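Local coordinates for protein ribokinase RBSK (Mycobacterium tuberculosis, PDB 3GO6) that probably phosphorylates D-ribose at O-5 with ATP and a divalent cation, giving D-ribose 5-phosphate, as a homodimeric ribokinase of the PfkB carbohydrate kinase family, at residues L32-D37 against T111-V116; R53-K58 against A86-H91; A120-L125 against D242-G247; P236-V241 against L281-S286. All blocks are in the same frame, centred on the assembly; numbering follows the deposited sequence.

Contact 1. Residues L32-D37 against T111-V116. With RIB (alpha-D-ribofuranose), chain C.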
# COMPACT_ATOMS: atom_id res chain seq x y z
N LEU A 32 -3.17 -2.07 -4.63
CA LEU A 32 -1.71 -1.98 -4.58
C LEU A 32 -1.23 -3.41 -4.27
O LEU A 32 -1.51 -3.93 -3.20
CB LEU A 32 -1.26 -1.00 -3.50
CG LEU A 32 -1.72 0.45 -3.73
CD1 LEU A 32 -1.36 1.29 -2.53
CD2 LEU A 32 -1.08 1.03 -4.98
N THR A 33 -0.60 -4.05 -5.25
CA THR A 33 -0.18 -5.45 -5.10
C THR A 33 1.33 -5.50 -4.91
O THR A 33 2.08 -4.98 -5.75
CB THR A 33 -0.60 -6.31 -6.30
OG1 THR A 33 -2.00 -6.16 -6.57
CG2 THR A 33 -0.31 -7.81 -6.05
N PHE A 34 1.75 -6.12 -3.81
CA PHE A 34 3.15 -6.21 -3.39
C PHE A 34 3.56 -7.67 -3.44
O PHE A 34 2.84 -8.55 -2.94
CB PHE A 34 3.32 -5.74 -1.95
CG PHE A 34 3.03 -4.27 -1.70
CD1 PHE A 34 4.07 -3.38 -1.52
CD2 PHE A 34 1.72 -3.81 -1.60
CE1 PHE A 34 3.83 -2.01 -1.25
CE2 PHE A 34 1.45 -2.45 -1.34
CZ PHE A 34 2.51 -1.55 -1.17
N VAL A 35 4.73 -7.94 -4.02
CA VAL A 35 5.29 -9.29 -3.97
C VAL A 35 6.40 -9.31 -2.92
O VAL A 35 7.28 -8.43 -2.93
CB VAL A 35 5.79 -9.77 -5.36
CG1 VAL A 35 6.56 -11.11 -5.23
CG2 VAL A 35 4.63 -9.92 -6.31
N VAL A 36 6.33 -10.30 -2.02
CA VAL A 36 7.31 -10.48 -0.94
C VAL A 36 7.81 -11.94 -0.93
O VAL A 36 7.24 -12.81 -1.59
CB VAL A 36 6.69 -10.17 0.46
CG1 VAL A 36 6.27 -8.68 0.55
CG2 VAL A 36 5.50 -11.08 0.75
N ASP A 37 8.88 -12.20 -0.18
CA ASP A 37 9.27 -13.60 0.06
C ASP A 37 8.32 -14.24 1.07
O ASP A 37 7.69 -15.25 0.80
CB ASP A 37 10.72 -13.69 0.55
CG ASP A 37 11.16 -15.13 0.73
OD1 ASP A 37 11.10 -15.92 -0.25
OD2 ASP A 37 11.54 -15.48 1.88
N THR A 111 -9.45 1.53 -1.47
CA THR A 111 -8.05 1.16 -1.68
C THR A 111 -7.85 -0.22 -1.09
O THR A 111 -8.29 -0.46 0.05
CB THR A 111 -7.06 2.14 -0.95
OG1 THR A 111 -7.25 3.49 -1.41
CG2 THR A 111 -5.57 1.73 -1.19
N ALA A 112 -7.20 -1.12 -1.82
CA ALA A 112 -6.85 -2.41 -1.21
C ALA A 112 -5.37 -2.72 -1.31
O ALA A 112 -4.72 -2.34 -2.28
CB ALA A 112 -7.65 -3.53 -1.84
N ILE A 113 -4.85 -3.42 -0.29
CA ILE A 113 -3.45 -3.87 -0.29
C ILE A 113 -3.47 -5.38 -0.46
O ILE A 113 -4.09 -6.09 0.34
CB ILE A 113 -2.71 -3.54 1.05
CG1 ILE A 113 -2.85 -2.06 1.43
CG2 ILE A 113 -1.22 -3.98 0.99
CD1 ILE A 113 -2.38 -1.10 0.34
N ILE A 114 -2.81 -5.87 -1.51
CA ILE A 114 -2.70 -7.30 -1.75
C ILE A 114 -1.23 -7.65 -1.58
O ILE A 114 -0.36 -7.04 -2.21
CB ILE A 114 -3.14 -7.69 -3.18
CG1 ILE A 114 -4.40 -6.93 -3.66
CG2 ILE A 114 -3.16 -9.24 -3.35
CD1 ILE A 114 -5.59 -7.29 -3.02
N VAL A 115 -0.93 -8.65 -0.74
CA VAL A 115 0.45 -9.08 -0.58
C VAL A 115 0.55 -10.55 -1.01
O VAL A 115 -0.26 -11.38 -0.57
CB VAL A 115 0.93 -8.90 0.88
CG1 VAL A 115 2.46 -9.16 0.98
CG2 VAL A 115 0.59 -7.50 1.37
N VAL A 116 1.51 -10.87 -1.87
CA VAL A 116 1.62 -12.21 -2.48
C VAL A 116 3.01 -12.71 -2.12
O VAL A 116 4.00 -12.01 -2.36
CB VAL A 116 1.42 -12.16 -4.02
CG1 VAL A 116 1.55 -13.57 -4.65
CG2 VAL A 116 0.06 -11.54 -4.35
O5 RIB C . -10.43 -10.70 -4.07
C5 RIB C . -9.39 -9.73 -4.30
C4 RIB C . -10.00 -8.32 -4.19
O4 RIB C . -10.33 -8.07 -2.81
C3 RIB C . -9.03 -7.21 -4.56
O3 RIB C . -9.17 -6.72 -5.92
C2 RIB C . -9.27 -6.14 -3.51
O2 RIB C . -9.70 -4.91 -4.09
C1 RIB C . -10.28 -6.69 -2.52
O1 RIB C . -11.59 -6.14 -2.73
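L32 and F34 lie against I113 on one face of a parallel strand pair, and the CD1 tip and CG2 branch of I113 are divided between them. CD1 of I113 meets CD1 of L32 at 3.9 Å, while its CG2, anti to the backbone N, reaches CE2 of F34, also at 3.9 Å, approaching the ring obliquely. Just past the strand end, V36 CG2 closes at 3.6 Å on V115 CG1, which lies on this face. The other face carries T33 beside I114, whose CG1 passes 3.8 Å from T33 OG1, and V116, whose CG2 packs on T33 CG2. From there I114 turns its CD1 to the ribose, 3.8 Å from C3 of the sugar, and A112 CB lies 3.3 Å from sugar O2. Five backbone hydrogen bonds fix this register, from L32 N to A112 O at 2.8 Å through to V36 N to V116 O, each nearly straight except V116 N to F34 O (156°). The pair forms the middle of a four-stranded sheet that acts as the lid of ribokinases: strand 50-56 flanks 29-35, strand 122-127 flanks 110-116, and the L32, F34 and I113 face packs on L32, I113 and F34 of the second subunit.

Contact 2. Residues R53-K58 against A86-H91. With RIB (alpha-D-ribofuranose), chain C.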
# COMPACT_ATOMS: atom_id res chain seq x y z
N ARG A 53 -0.00 -0.93 -9.22
CA ARG A 53 -1.21 -0.20 -8.85
C ARG A 53 -2.22 -0.48 -9.97
O ARG A 53 -2.02 -0.04 -11.10
CB ARG A 53 -0.89 1.30 -8.71
CG ARG A 53 -2.09 2.17 -8.38
CD ARG A 53 -1.67 3.63 -8.13
NE ARG A 53 -2.85 4.46 -7.85
CZ ARG A 53 -3.63 5.02 -8.77
NH1 ARG A 53 -3.35 4.87 -10.06
NH2 ARG A 53 -4.69 5.74 -8.41
N THR A 54 -3.28 -1.24 -9.68
CA THR A 54 -4.22 -1.69 -10.73
C THR A 54 -5.67 -1.65 -10.22
O THR A 54 -5.91 -1.85 -9.05
CB THR A 54 -3.92 -3.16 -11.21
OG1 THR A 54 -3.94 -4.05 -10.08
CG2 THR A 54 -2.56 -3.26 -11.95
N PRO A 55 -6.64 -1.37 -11.11
CA PRO A 55 -8.05 -1.43 -10.70
C PRO A 55 -8.46 -2.83 -10.25
O PRO A 55 -8.05 -3.84 -10.86
CB PRO A 55 -8.80 -1.09 -11.99
CG PRO A 55 -7.84 -0.33 -12.81
CD PRO A 55 -6.48 -0.92 -12.51
N GLY A 56 -9.25 -2.89 -9.19
CA GLY A 56 -9.83 -4.16 -8.74
C GLY A 56 -11.03 -3.93 -7.85
O GLY A 56 -11.87 -3.08 -8.14
N GLY A 57 -11.09 -4.66 -6.74
CA GLY A 57 -12.28 -4.70 -5.90
C GLY A 57 -13.05 -5.98 -6.18
O GLY A 57 -13.26 -6.33 -7.34
N LYS A 58 -13.50 -6.67 -5.13
CA LYS A 58 -14.27 -7.91 -5.32
C LYS A 58 -15.42 -7.77 -6.32
O LYS A 58 -15.63 -8.66 -7.15
CB LYS A 58 -14.87 -8.41 -3.99
CG LYS A 58 -13.86 -9.02 -3.06
CD LYS A 58 -14.57 -9.60 -1.81
CE LYS A 58 -13.56 -9.91 -0.72
NZ LYS A 58 -12.28 -10.55 -1.25
N ALA A 86 -11.73 7.58 -12.19
CA ALA A 86 -11.71 7.59 -13.67
C ALA A 86 -11.07 6.31 -14.22
O ALA A 86 -11.57 5.72 -15.16
CB ALA A 86 -10.95 8.83 -14.19
N GLN A 87 -9.96 5.91 -13.62
CA GLN A 87 -9.24 4.69 -13.98
C GLN A 87 -10.06 3.43 -13.66
O GLN A 87 -10.07 2.47 -14.44
CB GLN A 87 -7.89 4.71 -13.25
CG GLN A 87 -6.92 3.61 -13.64
CD GLN A 87 -5.55 3.74 -12.97
OE1 GLN A 87 -5.22 4.78 -12.40
NE2 GLN A 87 -4.75 2.67 -13.06
N LEU A 88 -10.76 3.44 -12.52
CA LEU A 88 -11.62 2.32 -12.12
C LEU A 88 -12.80 2.13 -13.08
O LEU A 88 -13.11 1.00 -13.50
CB LEU A 88 -12.14 2.51 -10.68
CG LEU A 88 -11.07 2.56 -9.60
CD1 LEU A 88 -11.73 2.87 -8.25
CD2 LEU A 88 -10.33 1.21 -9.58
N ARG A 89 -13.45 3.23 -13.44
CA ARG A 89 -14.55 3.20 -14.41
C ARG A 89 -14.09 2.71 -15.78
O ARG A 89 -14.77 1.93 -16.43
CB ARG A 89 -15.15 4.61 -14.58
CG ARG A 89 -16.02 5.10 -13.44
CD ARG A 89 -16.19 6.65 -13.54
NE ARG A 89 -16.99 7.19 -12.43
CZ ARG A 89 -18.30 7.03 -12.36
NH1 ARG A 89 -18.91 6.36 -13.34
NH2 ARG A 89 -19.01 7.52 -11.34
N ALA A 90 -12.95 3.21 -16.24
CA ALA A 90 -12.44 2.85 -17.56
C ALA A 90 -12.10 1.35 -17.60
O ALA A 90 -12.31 0.69 -18.62
CB ALA A 90 -11.23 3.70 -17.90
N HIS A 91 -11.57 0.82 -16.50
CA HIS A 91 -11.27 -0.63 -16.40
C HIS A 91 -12.53 -1.46 -16.65
O HIS A 91 -12.50 -2.45 -17.42
CB HIS A 91 -10.62 -0.97 -15.03
CG HIS A 91 -10.51 -2.45 -14.75
ND1 HIS A 91 -9.71 -3.30 -15.48
CD2 HIS A 91 -11.08 -3.21 -13.78
CE1 HIS A 91 -9.80 -4.53 -14.99
NE2 HIS A 91 -10.62 -4.50 -13.95
O5 RIB C . -10.43 -10.70 -4.07
C5 RIB C . -9.39 -9.73 -4.30
C4 RIB C . -10.00 -8.32 -4.19
O4 RIB C . -10.33 -8.07 -2.81
C3 RIB C . -9.03 -7.21 -4.56
O3 RIB C . -9.17 -6.72 -5.92
C2 RIB C . -9.27 -6.14 -3.51
O2 RIB C . -9.70 -4.91 -4.09
C1 RIB C . -10.28 -6.69 -2.52
O1 RIB C . -11.59 -6.14 -2.73
O HOH W 1 -5.63 7.08 -10.56
O HOH W 2 -1.99 2.65 -11.99
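Strand 53-56 passes helix 86-91 with axes 8.2 Å apart at their closest and 58° between their directions, and P55 and L88 are the nearest CA pair, at 5.4 Å. P55 turns its ring to the helix and meets Q87, L88 and H91, which span one helical turn. Its CB touches L88 CD2 at 3.7 Å and H91 CG at 3.5 Å, and its CD rests near the amide of Q87. H91 has CG anti to the backbone N, which brings the imidazole up to the proline, and P55 O lies over one ring face. R53 is extended from CG to NE, and its NH1 donates to Q87 OE1 at 3.0 Å. This bond is bent, 141° at the hydrogen, and the guanidinium and amide planes are turned 61° apart. Two waters reinforce it: one is held by R53 NH2 and donates to Q87 OE1, while the other donates to R53 O and accepts from Q87 NE2, so both ends of the amide are engaged.

Beyond P55 the chain enters the ribose pocket. G56, with no side chain, brings its CA to 3.9 Å from sugar O3. G57 N donates to O3 at 2.9 Å and K58 N to sugar O1 at 3.1 Å; K58 NZ bonds O5 weakly and is also hydrogen-bonded to T45 of the second subunit. G57 is the N-cap of helix 58-68, whose N-terminus may add a small favourable field for the sugar oxygens. The contact thus combines a hydrogen bond from a guanidinium, normally charged, to a neutral amide with an apolar proline seat, and its backbone N-H groups join the side chains of N29, D31, N61, E152 and D248 in holding the sugar.

Contact 3. Residues A120-L125 against D242-G247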
# COMPACT_ATOMS: atom_id res chain seq x y z
N ALA A 120 2.83 -18.26 -3.55
CA ALA A 120 1.67 -17.71 -4.29
C ALA A 120 0.42 -17.47 -3.43
O ALA A 120 -0.63 -17.09 -3.95
CB ALA A 120 1.32 -18.56 -5.53
N GLU A 121 0.54 -17.69 -2.12
CA GLU A 121 -0.52 -17.33 -1.19
C GLU A 121 -0.64 -15.80 -1.11
O GLU A 121 0.31 -15.10 -1.42
CB GLU A 121 -0.25 -17.92 0.20
CG GLU A 121 -1.35 -17.63 1.25
CD GLU A 121 -2.73 -18.20 0.87
OE1 GLU A 121 -3.07 -19.29 1.40
OE2 GLU A 121 -3.47 -17.58 0.06
N ASN A 122 -1.80 -15.30 -0.70
CA ASN A 122 -2.05 -13.85 -0.68
C ASN A 122 -2.84 -13.43 0.56
O ASN A 122 -3.55 -14.25 1.15
CB ASN A 122 -2.79 -13.42 -1.96
CG ASN A 122 -4.29 -13.75 -1.93
OD1 ASN A 122 -5.10 -12.94 -1.47
ND2 ASN A 122 -4.66 -14.93 -2.44
N THR A 123 -2.67 -12.18 0.97
CA THR A 123 -3.54 -11.55 1.96
C THR A 123 -4.13 -10.30 1.33
O THR A 123 -3.51 -9.70 0.44
CB THR A 123 -2.82 -11.11 3.28
OG1 THR A 123 -1.85 -10.08 3.01
CG2 THR A 123 -2.13 -12.31 3.98
N VAL A 124 -5.32 -9.92 1.80
CA VAL A 124 -5.98 -8.72 1.25
C VAL A 124 -6.45 -7.85 2.41
O VAL A 124 -7.09 -8.35 3.36
CB VAL A 124 -7.17 -9.12 0.33
CG1 VAL A 124 -8.00 -7.87 -0.12
CG2 VAL A 124 -6.69 -9.89 -0.89
N LEU A 125 -6.13 -6.55 2.34
CA LEU A 125 -6.57 -5.57 3.32
C LEU A 125 -7.24 -4.42 2.58
O LEU A 125 -6.63 -3.84 1.67
CB LEU A 125 -5.36 -5.02 4.09
CG LEU A 125 -5.57 -3.85 5.04
CD1 LEU A 125 -6.50 -4.23 6.17
CD2 LEU A 125 -4.23 -3.32 5.60
N ASP A 242 0.08 -16.69 -8.75
CA ASP A 242 -0.52 -15.71 -7.85
C ASP A 242 -1.98 -16.08 -7.65
O ASP A 242 -2.78 -15.97 -8.57
CB ASP A 242 -0.39 -14.30 -8.48
CG ASP A 242 -1.04 -13.21 -7.65
OD1 ASP A 242 -1.54 -13.48 -6.53
OD2 ASP A 242 -1.02 -12.05 -8.12
N THR A 243 -2.33 -16.52 -6.44
CA THR A 243 -3.70 -16.93 -6.13
C THR A 243 -4.65 -15.74 -5.93
O THR A 243 -5.86 -15.91 -5.94
CB THR A 243 -3.76 -17.81 -4.87
OG1 THR A 243 -3.22 -17.09 -3.76
CG2 THR A 243 -2.94 -19.10 -5.07
N ALA A 244 -4.10 -14.53 -5.74
CA ALA A 244 -4.96 -13.36 -5.52
C ALA A 244 -5.87 -13.16 -6.73
O ALA A 244 -5.45 -13.31 -7.89
CB ALA A 244 -4.11 -12.13 -5.27
N GLY A 245 -7.13 -12.87 -6.45
CA GLY A 245 -8.09 -12.62 -7.50
C GLY A 245 -8.78 -13.88 -7.99
O GLY A 245 -9.79 -13.80 -8.66
N ALA A 246 -8.25 -15.06 -7.68
CA ALA A 246 -8.83 -16.28 -8.26
C ALA A 246 -10.22 -16.59 -7.72
O ALA A 246 -11.09 -17.12 -8.45
CB ALA A 246 -7.91 -17.48 -8.09
N GLY A 247 -10.43 -16.28 -6.44
CA GLY A 247 -11.75 -16.46 -5.82
C GLY A 247 -12.82 -15.61 -6.49
O GLY A 247 -13.95 -16.05 -6.66
O HOH W 3 -7.52 -12.47 -3.61
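The hydroxyl of T243 donates to A120 O at 2.6 Å and accepts from N122 ND2 at 2.9 Å, so a single oxygen ties two residues of the loop-and-strand segment to the loop before helix 246-257. A120 O also takes T243 N at 3.1 Å, so it is gripped by both the main chain and the side chain of one residue. OG1 sits between the backbone N and the carbonyl carbon of T243 (chi1 59°), where it can reach the same carbonyl as the N-H. The N122 amide presents ND2 with T243 OG1 only 3° out of its plane, and its CG lies 3.7 Å from A244 CB.

In the second shell, E121 OE2 accepts from N122 N through its anti lone pair. D242 OD1 takes A244 N at 2.9 Å in an Asx turn, met from above the carboxylate plane, and a water bridges N122 OD1 to G245 N. D242 and A244 belong to the magnesium site, and T243 has been seen to contact ADP in a structure of this protein. Thus the contact joins the lid to the catalytic domain: strand 122-127 pairs with 110-116 and, through V124 and L125, with a strand of the second subunit, while G245 occupies the N-cap position of helix 246-257.

Contact 4. Residues P236-V241 against L281-S286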
# COMPACT_ATOMS: atom_id res chain seq x y z
N PRO A 236 -8.55 -28.27 -12.30
CA PRO A 236 -7.32 -28.64 -13.00
C PRO A 236 -6.06 -28.42 -12.14
O PRO A 236 -5.98 -27.44 -11.38
CB PRO A 236 -7.30 -27.69 -14.20
CG PRO A 236 -8.73 -27.34 -14.43
CD PRO A 236 -9.38 -27.34 -13.10
N THR A 237 -5.09 -29.33 -12.26
CA THR A 237 -3.83 -29.20 -11.54
C THR A 237 -2.97 -28.18 -12.28
O THR A 237 -2.79 -28.29 -13.48
CB THR A 237 -3.09 -30.56 -11.47
OG1 THR A 237 -3.97 -31.54 -10.92
CG2 THR A 237 -1.86 -30.45 -10.58
N VAL A 238 -2.45 -27.19 -11.56
CA VAL A 238 -1.61 -26.16 -12.16
C VAL A 238 -0.43 -25.80 -11.26
O VAL A 238 -0.47 -26.02 -10.05
CB VAL A 238 -2.42 -24.85 -12.50
CG1 VAL A 238 -3.55 -25.12 -13.51
CG2 VAL A 238 -2.95 -24.22 -11.24
N THR A 239 0.62 -25.23 -11.86
CA THR A 239 1.66 -24.57 -11.09
C THR A 239 1.25 -23.10 -10.89
O THR A 239 1.19 -22.35 -11.86
CB THR A 239 3.02 -24.62 -11.82
OG1 THR A 239 3.33 -25.97 -12.21
CG2 THR A 239 4.12 -24.07 -10.93
N PRO A 240 0.97 -22.70 -9.65
CA PRO A 240 0.41 -21.35 -9.40
C PRO A 240 1.47 -20.26 -9.48
O PRO A 240 2.64 -20.50 -9.18
CB PRO A 240 -0.11 -21.43 -7.97
CG PRO A 240 0.77 -22.47 -7.31
CD PRO A 240 1.20 -23.44 -8.39
N VAL A 241 1.03 -19.07 -9.87
CA VAL A 241 1.87 -17.88 -9.88
C VAL A 241 1.39 -16.89 -8.81
O VAL A 241 2.20 -16.35 -8.06
CB VAL A 241 1.87 -17.23 -11.28
CG1 VAL A 241 2.45 -15.83 -11.26
CG2 VAL A 241 2.63 -18.13 -12.25
N LEU A 281 -7.10 -21.41 -13.67
CA LEU A 281 -6.49 -20.59 -14.71
C LEU A 281 -6.10 -19.20 -14.19
O LEU A 281 -5.07 -18.63 -14.59
CB LEU A 281 -7.45 -20.42 -15.89
CG LEU A 281 -7.76 -21.62 -16.78
CD1 LEU A 281 -8.71 -21.23 -17.90
CD2 LEU A 281 -6.48 -22.26 -17.35
N ALA A 282 -6.94 -18.66 -13.31
CA ALA A 282 -6.71 -17.34 -12.73
C ALA A 282 -5.44 -17.33 -11.87
O ALA A 282 -4.79 -16.30 -11.75
CB ALA A 282 -7.94 -16.92 -11.91
N THR A 283 -5.04 -18.47 -11.32
CA THR A 283 -3.83 -18.54 -10.50
C THR A 283 -2.53 -18.58 -11.33
O THR A 283 -1.43 -18.51 -10.78
CB THR A 283 -3.84 -19.75 -9.53
OG1 THR A 283 -3.70 -20.97 -10.29
CG2 THR A 283 -5.16 -19.78 -8.73
N LEU A 284 -2.66 -18.70 -12.64
CA LEU A 284 -1.50 -18.78 -13.52
C LEU A 284 -0.93 -17.40 -13.88
O LEU A 284 0.16 -17.31 -14.47
CB LEU A 284 -1.88 -19.51 -14.80
CG LEU A 284 -2.25 -20.99 -14.70
CD1 LEU A 284 -2.77 -21.47 -16.04
CD2 LEU A 284 -1.04 -21.82 -14.29
N VAL A 285 -1.68 -16.36 -13.51
CA VAL A 285 -1.43 -14.97 -13.92
C VAL A 285 -1.14 -14.10 -12.70
O VAL A 285 -1.87 -14.13 -11.70
CB VAL A 285 -2.67 -14.39 -14.68
CG1 VAL A 285 -2.41 -12.98 -15.16
CG2 VAL A 285 -3.03 -15.25 -15.89
N SER A 286 -0.07 -13.31 -12.78
CA SER A 286 0.23 -12.29 -11.77
C SER A 286 -0.83 -11.20 -11.85
O SER A 286 -1.28 -10.82 -12.93
CB SER A 286 1.61 -11.67 -12.00
OG SER A 286 2.63 -12.62 -11.71
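V241 N donates to T283 O at 2.7 Å, a nearly straight backbone bond (168°) and the one hydrogen bond that joins the two segments. It clips the loop 236-241 to the turn at the C-terminal end of helix 265-282, a type I beta turn from A282 to V285, just preceded by a bond from L284 N to L281 O.

One apolar contact and several carbon-to-oxygen van der Waals contacts complete it, at V238-T239 and at V241 itself. At the first, L284 CD2 reaches V238 CB at 3.8 Å and comes 3.3 Å from T239 O; V238 CG2 meets T283 OG1 at 3.5 Å, a hydroxyl hydrogen-bonded to A280 O in the helix. At V241 the two methyls part: CG1, anti to the backbone N (chi1 166°), approaches S286 OG at 3.2 Å, and CG2 lies 3.4 Å from L284 O.

Most of the touching residues are exposed, so this is a surface contact, yet segment 281-286 includes A282 and V285 of the magnesium site. The loop comes from strand 229-233 and leads on to helix 246-257, against whose A246 T283 packs; P236 rests on A277 and A280 of helix 265-282, and P240 on A120 of the lid loop.

Overall arrangement
Contacts 1 to 3 share the four-stranded lid sheet: L32 CD2 of contact 1 packs on R53 CG of contact 2 at 3.7 Å, and strand 110-116 pairs with 122-127 through I113 N and L125 O, 2.7 Å apart. Contacts 1 and 2, with centres about 16 Å apart, both line the ribose, which also bonds D248, the predicted proton acceptor. Contacts 3 and 4, with centres about 11 Å apart, gather at the magnesium site, where D242 N lies 3.1 Å from T283 O. V116 CG2 touches D242 OD1 at 3.3 Å, which links the sheet to that site. Contact 2 is farthest from contact 4, about 22 Å between centres.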